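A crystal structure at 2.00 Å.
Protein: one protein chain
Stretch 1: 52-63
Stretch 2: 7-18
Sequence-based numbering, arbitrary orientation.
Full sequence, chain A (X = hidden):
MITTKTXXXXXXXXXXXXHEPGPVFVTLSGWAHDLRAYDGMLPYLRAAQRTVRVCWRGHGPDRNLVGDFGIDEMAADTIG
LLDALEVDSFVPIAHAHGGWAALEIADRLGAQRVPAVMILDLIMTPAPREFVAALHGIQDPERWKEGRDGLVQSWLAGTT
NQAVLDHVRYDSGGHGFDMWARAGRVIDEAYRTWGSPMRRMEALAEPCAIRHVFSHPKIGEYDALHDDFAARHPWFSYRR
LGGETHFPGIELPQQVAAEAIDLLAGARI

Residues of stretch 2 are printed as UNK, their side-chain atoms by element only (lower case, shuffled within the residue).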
# COMPACT_ATOMS: atom_id res chain seq x y z
N VAL A 52 -1.82 6.24 -16.66
CA VAL A 52 -0.70 5.53 -16.02
C VAL A 52 0.09 6.59 -15.27
O VAL A 52 0.67 7.49 -15.89
CB VAL A 52 0.18 4.79 -17.04
CG1 VAL A 52 1.46 4.23 -16.37
CG2 VAL A 52 -0.56 3.70 -17.74
N ARG A 53 0.09 6.52 -13.94
CA ARG A 53 0.89 7.43 -13.13
C ARG A 53 2.23 6.76 -12.83
O ARG A 53 2.26 5.60 -12.40
CB ARG A 53 0.17 7.81 -11.84
CG ARG A 53 -1.15 8.49 -12.02
CD ARG A 53 -1.65 9.05 -10.72
NE ARG A 53 -2.03 7.96 -9.83
CZ ARG A 53 -2.31 8.10 -8.54
NH1 ARG A 53 -2.26 9.29 -7.95
NH2 ARG A 53 -2.66 7.03 -7.84
N VAL A 54 3.33 7.47 -13.09
CA VAL A 54 4.66 6.87 -13.07
C VAL A 54 5.51 7.57 -12.02
O VAL A 54 5.53 8.79 -11.93
CB VAL A 54 5.34 6.95 -14.44
CG1 VAL A 54 6.76 6.44 -14.35
CG2 VAL A 54 4.57 6.16 -15.46
N CYS A 55 6.24 6.76 -11.25
CA CYS A 55 7.21 7.24 -10.28
C CYS A 55 8.60 7.13 -10.89
O CYS A 55 8.87 6.21 -11.66
CB CYS A 55 7.15 6.42 -8.99
SG CYS A 55 5.70 6.61 -7.96
N TRP A 56 9.47 8.09 -10.57
CA TRP A 56 10.88 7.96 -10.93
C TRP A 56 11.55 6.85 -10.12
O TRP A 56 11.10 6.49 -9.02
CB TRP A 56 11.62 9.28 -10.68
CG TRP A 56 10.98 10.47 -11.28
CD1 TRP A 56 10.54 11.59 -10.62
CD2 TRP A 56 10.70 10.68 -12.66
NE1 TRP A 56 10.00 12.48 -11.52
CE2 TRP A 56 10.08 11.93 -12.78
CE3 TRP A 56 10.91 9.91 -13.82
CZ2 TRP A 56 9.67 12.45 -14.01
CZ3 TRP A 56 10.49 10.42 -15.04
CH2 TRP A 56 9.90 11.69 -15.12
N ARG A 57 12.61 6.29 -10.67
CA ARG A 57 13.48 5.39 -9.92
C ARG A 57 13.89 6.06 -8.61
O ARG A 57 14.04 7.27 -8.54
CB ARG A 57 14.69 4.95 -10.77
CG ARG A 57 15.80 5.98 -10.97
CD ARG A 57 17.01 5.36 -11.64
NE ARG A 57 16.74 4.71 -12.91
CZ ARG A 57 17.67 4.09 -13.62
NH1 ARG A 57 18.92 4.02 -13.18
NH2 ARG A 57 17.35 3.53 -14.78
N GLY A 58 13.96 5.26 -7.55
CA GLY A 58 14.27 5.79 -6.23
C GLY A 58 13.16 6.58 -5.56
O GLY A 58 13.36 7.06 -4.44
N HIS A 59 12.01 6.74 -6.21
CA HIS A 59 10.90 7.52 -5.66
C HIS A 59 9.72 6.66 -5.24
O HIS A 59 8.75 7.20 -4.68
CB HIS A 59 10.40 8.55 -6.70
CG HIS A 59 11.33 9.71 -6.91
ND1 HIS A 59 12.56 9.57 -7.50
CD2 HIS A 59 11.21 11.01 -6.57
CE1 HIS A 59 13.16 10.75 -7.55
NE2 HIS A 59 12.36 11.64 -6.99
N GLY A 60 9.75 5.37 -5.50
CA GLY A 60 8.67 4.48 -5.14
C GLY A 60 8.65 4.19 -3.65
O GLY A 60 9.32 4.88 -2.86
N PRO A 61 7.90 3.17 -3.23
CA PRO A 61 7.91 2.79 -1.80
C PRO A 61 9.30 2.37 -1.31
O PRO A 61 9.59 2.61 -0.15
CB PRO A 61 6.88 1.64 -1.70
CG PRO A 61 6.54 1.26 -3.08
CD PRO A 61 6.92 2.39 -4.01
N ASP A 62 10.15 1.78 -2.16
CA ASP A 62 11.50 1.41 -1.75
C ASP A 62 12.37 2.66 -1.74
O ASP A 62 12.74 3.19 -2.79
CB ASP A 62 12.07 0.35 -2.69
CG ASP A 62 13.53 0.01 -2.39
OD1 ASP A 62 14.11 0.56 -1.40
OD2 ASP A 62 14.13 -0.81 -3.15
N ARG A 63 12.71 3.16 -0.55
CA ARG A 63 13.48 4.40 -0.44
C ARG A 63 14.97 4.17 -0.17
O ARG A 63 15.66 5.08 0.30
CB ARG A 63 12.87 5.31 0.59
CG ARG A 63 11.53 5.87 0.16
CD ARG A 63 11.57 6.58 -1.25
NE ARG A 63 10.22 7.00 -1.59
CZ ARG A 63 9.61 8.00 -0.99
NH1 ARG A 63 10.24 8.71 -0.07
NH2 ARG A 63 8.38 8.29 -1.31
N UNK A 7 12.31 -2.17 -14.38
CA UNK A 7 12.63 -1.65 -15.72
C UNK A 7 14.07 -1.14 -15.71
O UNK A 7 14.44 -0.37 -14.83
c UNK A 7 10.26 -0.81 -15.85
c UNK A 7 11.92 -0.13 -17.61
c UNK A 7 11.70 -0.49 -16.13
N UNK A 8 14.86 -1.56 -16.71
CA UNK A 8 16.28 -1.20 -16.75
C UNK A 8 16.92 -1.56 -15.41
O UNK A 8 17.75 -0.81 -14.87
c UNK A 8 16.50 0.29 -17.07
c UNK A 8 15.86 0.74 -18.42
o UNK A 8 15.93 0.05 -19.43
n UNK A 8 15.26 1.92 -18.41
N UNK A 9 16.53 -2.72 -14.88
CA UNK A 9 17.09 -3.26 -13.65
C UNK A 9 16.81 -2.47 -12.38
O UNK A 9 17.41 -2.79 -11.34
N UNK A 10 15.98 -1.43 -12.44
CA UNK A 10 15.56 -0.67 -11.27
C UNK A 10 14.05 -0.80 -11.07
O UNK A 10 13.31 -1.21 -11.96
c UNK A 10 15.17 1.64 -12.37
c UNK A 10 17.45 0.92 -11.59
c UNK A 10 15.99 0.81 -11.32
N UNK A 11 13.60 -0.43 -9.87
CA UNK A 11 12.21 -0.60 -9.47
C UNK A 11 11.41 0.67 -9.76
O UNK A 11 11.67 1.72 -9.16
c UNK A 11 12.06 -0.97 -8.00
c UNK A 11 10.38 -2.07 -6.39
c UNK A 11 10.58 -1.32 -7.68
o UNK A 11 10.32 -3.30 -6.36
n UNK A 11 10.22 -1.32 -5.34
N UNK A 12 10.42 0.55 -10.63
CA UNK A 12 9.56 1.65 -11.06
C UNK A 12 8.16 1.41 -10.50
O UNK A 12 7.47 0.49 -10.96
c UNK A 12 8.61 2.93 -13.04
c UNK A 12 11.70 3.15 -12.63
c UNK A 12 10.94 1.90 -13.15
c UNK A 12 9.52 1.77 -12.59
N UNK A 13 7.73 2.25 -9.58
CA UNK A 13 6.37 2.21 -9.08
C UNK A 13 5.43 2.96 -10.01
O UNK A 13 5.80 3.97 -10.63
c UNK A 13 6.28 2.83 -7.71
N UNK A 14 4.20 2.49 -10.08
CA UNK A 14 3.20 3.06 -10.97
C UNK A 14 1.81 2.60 -10.55
O UNK A 14 1.65 1.72 -9.69
c UNK A 14 2.07 0.80 -13.30
c UNK A 14 2.83 -1.48 -13.28
c UNK A 14 3.27 1.22 -12.72
c UNK A 14 1.84 -0.54 -13.56
c UNK A 14 4.23 0.27 -12.43
c UNK A 14 3.51 2.67 -12.41
c UNK A 14 4.01 -1.07 -12.69
N UNK A 15 0.80 3.23 -11.14
CA UNK A 15 -0.53 2.62 -11.21
C UNK A 15 -1.15 2.93 -12.56
O UNK A 15 -0.73 3.83 -13.29
c UNK A 15 -1.41 3.02 -10.02
o UNK A 15 -1.49 5.24 -10.96
o UNK A 15 -2.74 4.78 -9.20
c UNK A 15 -1.90 4.45 -10.07
N UNK A 16 -2.14 2.11 -12.90
CA UNK A 16 -2.70 2.02 -14.25
C UNK A 16 -4.21 1.93 -14.08
O UNK A 16 -4.70 0.95 -13.51
c UNK A 16 -2.82 0.46 -16.23
o UNK A 16 -3.55 1.34 -16.74
c UNK A 16 -2.12 0.80 -14.95
o UNK A 16 -2.64 -0.70 -16.72
N UNK A 17 -4.95 2.95 -14.53
CA UNK A 17 -6.38 3.09 -14.29
C UNK A 17 -7.06 3.56 -15.58
O UNK A 17 -6.54 4.44 -16.26
o UNK A 17 -7.90 4.59 -10.53
n UNK A 17 -5.82 4.96 -9.80
c UNK A 17 -6.68 4.08 -13.16
c UNK A 17 -6.08 3.69 -11.81
c UNK A 17 -6.68 4.46 -10.66
N UNK A 18 -8.21 2.98 -15.90
CA UNK A 18 -9.06 3.36 -17.03
C UNK A 18 -8.86 2.47 -18.25
O UNK A 18 -7.80 1.86 -18.45
O HOH W 1 13.43 2.61 -7.56
O HOH W 2 9.93 3.92 -8.47
O HOH W 3 9.76 1.31 -5.22

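Position 7 carries three carbons, one bearing the other two, and makes no contact with stretch 1. This short fork is Val7; its N and O pair with the O and N of position 10, closing a type I' turn.

Position 8 has two carbons, the second bearing one oxygen and one nitrogen: a short amide, Asn8. Its CB lies 4.1 Å from Arg57 NH2. Position 9 has no side-chain atoms and a phi of 66°, a value that favours glycine, so it is Gly9.

Position 10 repeats the three-carbon fork, and one branch tip sits 3.5 Å from Arg57 NE, over one face of the guanidinium. This is Val10, and the tip is CG2.

Position 11 has three carbons in line, the third bearing oxygen and nitrogen. The long amide identifies Gln11. Its CA-to-CB bond points sideways, but the extended chain (chi1 -172°, chi2 163°) brings NE2 to 3.6 Å from Asp62 CB.

Position 12 has four carbons, forked at the first, with one arm two carbons long, which defines Ile12. The short arm, CG2, lies 3.6 Å from Cys55 O and 4.2 Å from Val54 CG1; the long arm ends at CD1, 4.0 Å from Arg57 CB.

Position 13 has a single carbon and is Ala13. Its CB points toward stretch 1, packing 3.8 Å from Cys55 SG, 3.8 Å from Pro61 CD and 3.9 Å from Gly60 CA. An ideal CB on Gly60 would lie only 3.1 Å from Ala13 CB and would clash with Pro61 CD.

Position 14 shows one carbon followed by a six-carbon ring, with no oxygen, hence Phe14. The ring leads away from stretch 1, while Phe14 CA makes a CA-H...O contact of 3.1 Å with Arg53 O.

Position 15 has two carbons, the second carrying two oxygens; this carboxylate is Asp15. OD1 accepts from Arg53 NH2 at 2.6 Å (172°) and OD2 from Arg53 NE at 3.0 Å (160°), a two-pronged salt bridge with OD1 at the guanidinium edge.

Position 16 has the same atoms and is Asp16, its OD1 3.9 Å from Val52 CG2. Position 17 has three carbons ending in an oxygen and a nitrogen, so it is Gln17; its NE2 donates to Asp15 OD1 at 3.1 Å. Position 18 lacks side-chain atoms, and its backbone angles (99°/154°) would jam a CB against the preceding carbonyl: Gly18.

The contact works in two parts. Antiparallel strands, at 167°, are joined by Arg53 N to Asp15 O (2.9 Å) and Asp15 N to Arg53 O (3.1 Å), and Cys55 N to Ala13 O (2.9 Å) carries the ladder past the strand end. The salt bridge reinforces the Arg53–Asp15 pair. Beyond it the backbones separate and water fills in: one molecule joins Gln11 O (2.5 Å) to Gly58 N (2.7 Å), while another links Gln11 O (2.9 Å), Ala13 N (3.0 Å) and Trp56 O (2.9 Å). Together the stretches bury 747 Å².

Stretch 2, residues 7-18: VNGVQIAFDDQG
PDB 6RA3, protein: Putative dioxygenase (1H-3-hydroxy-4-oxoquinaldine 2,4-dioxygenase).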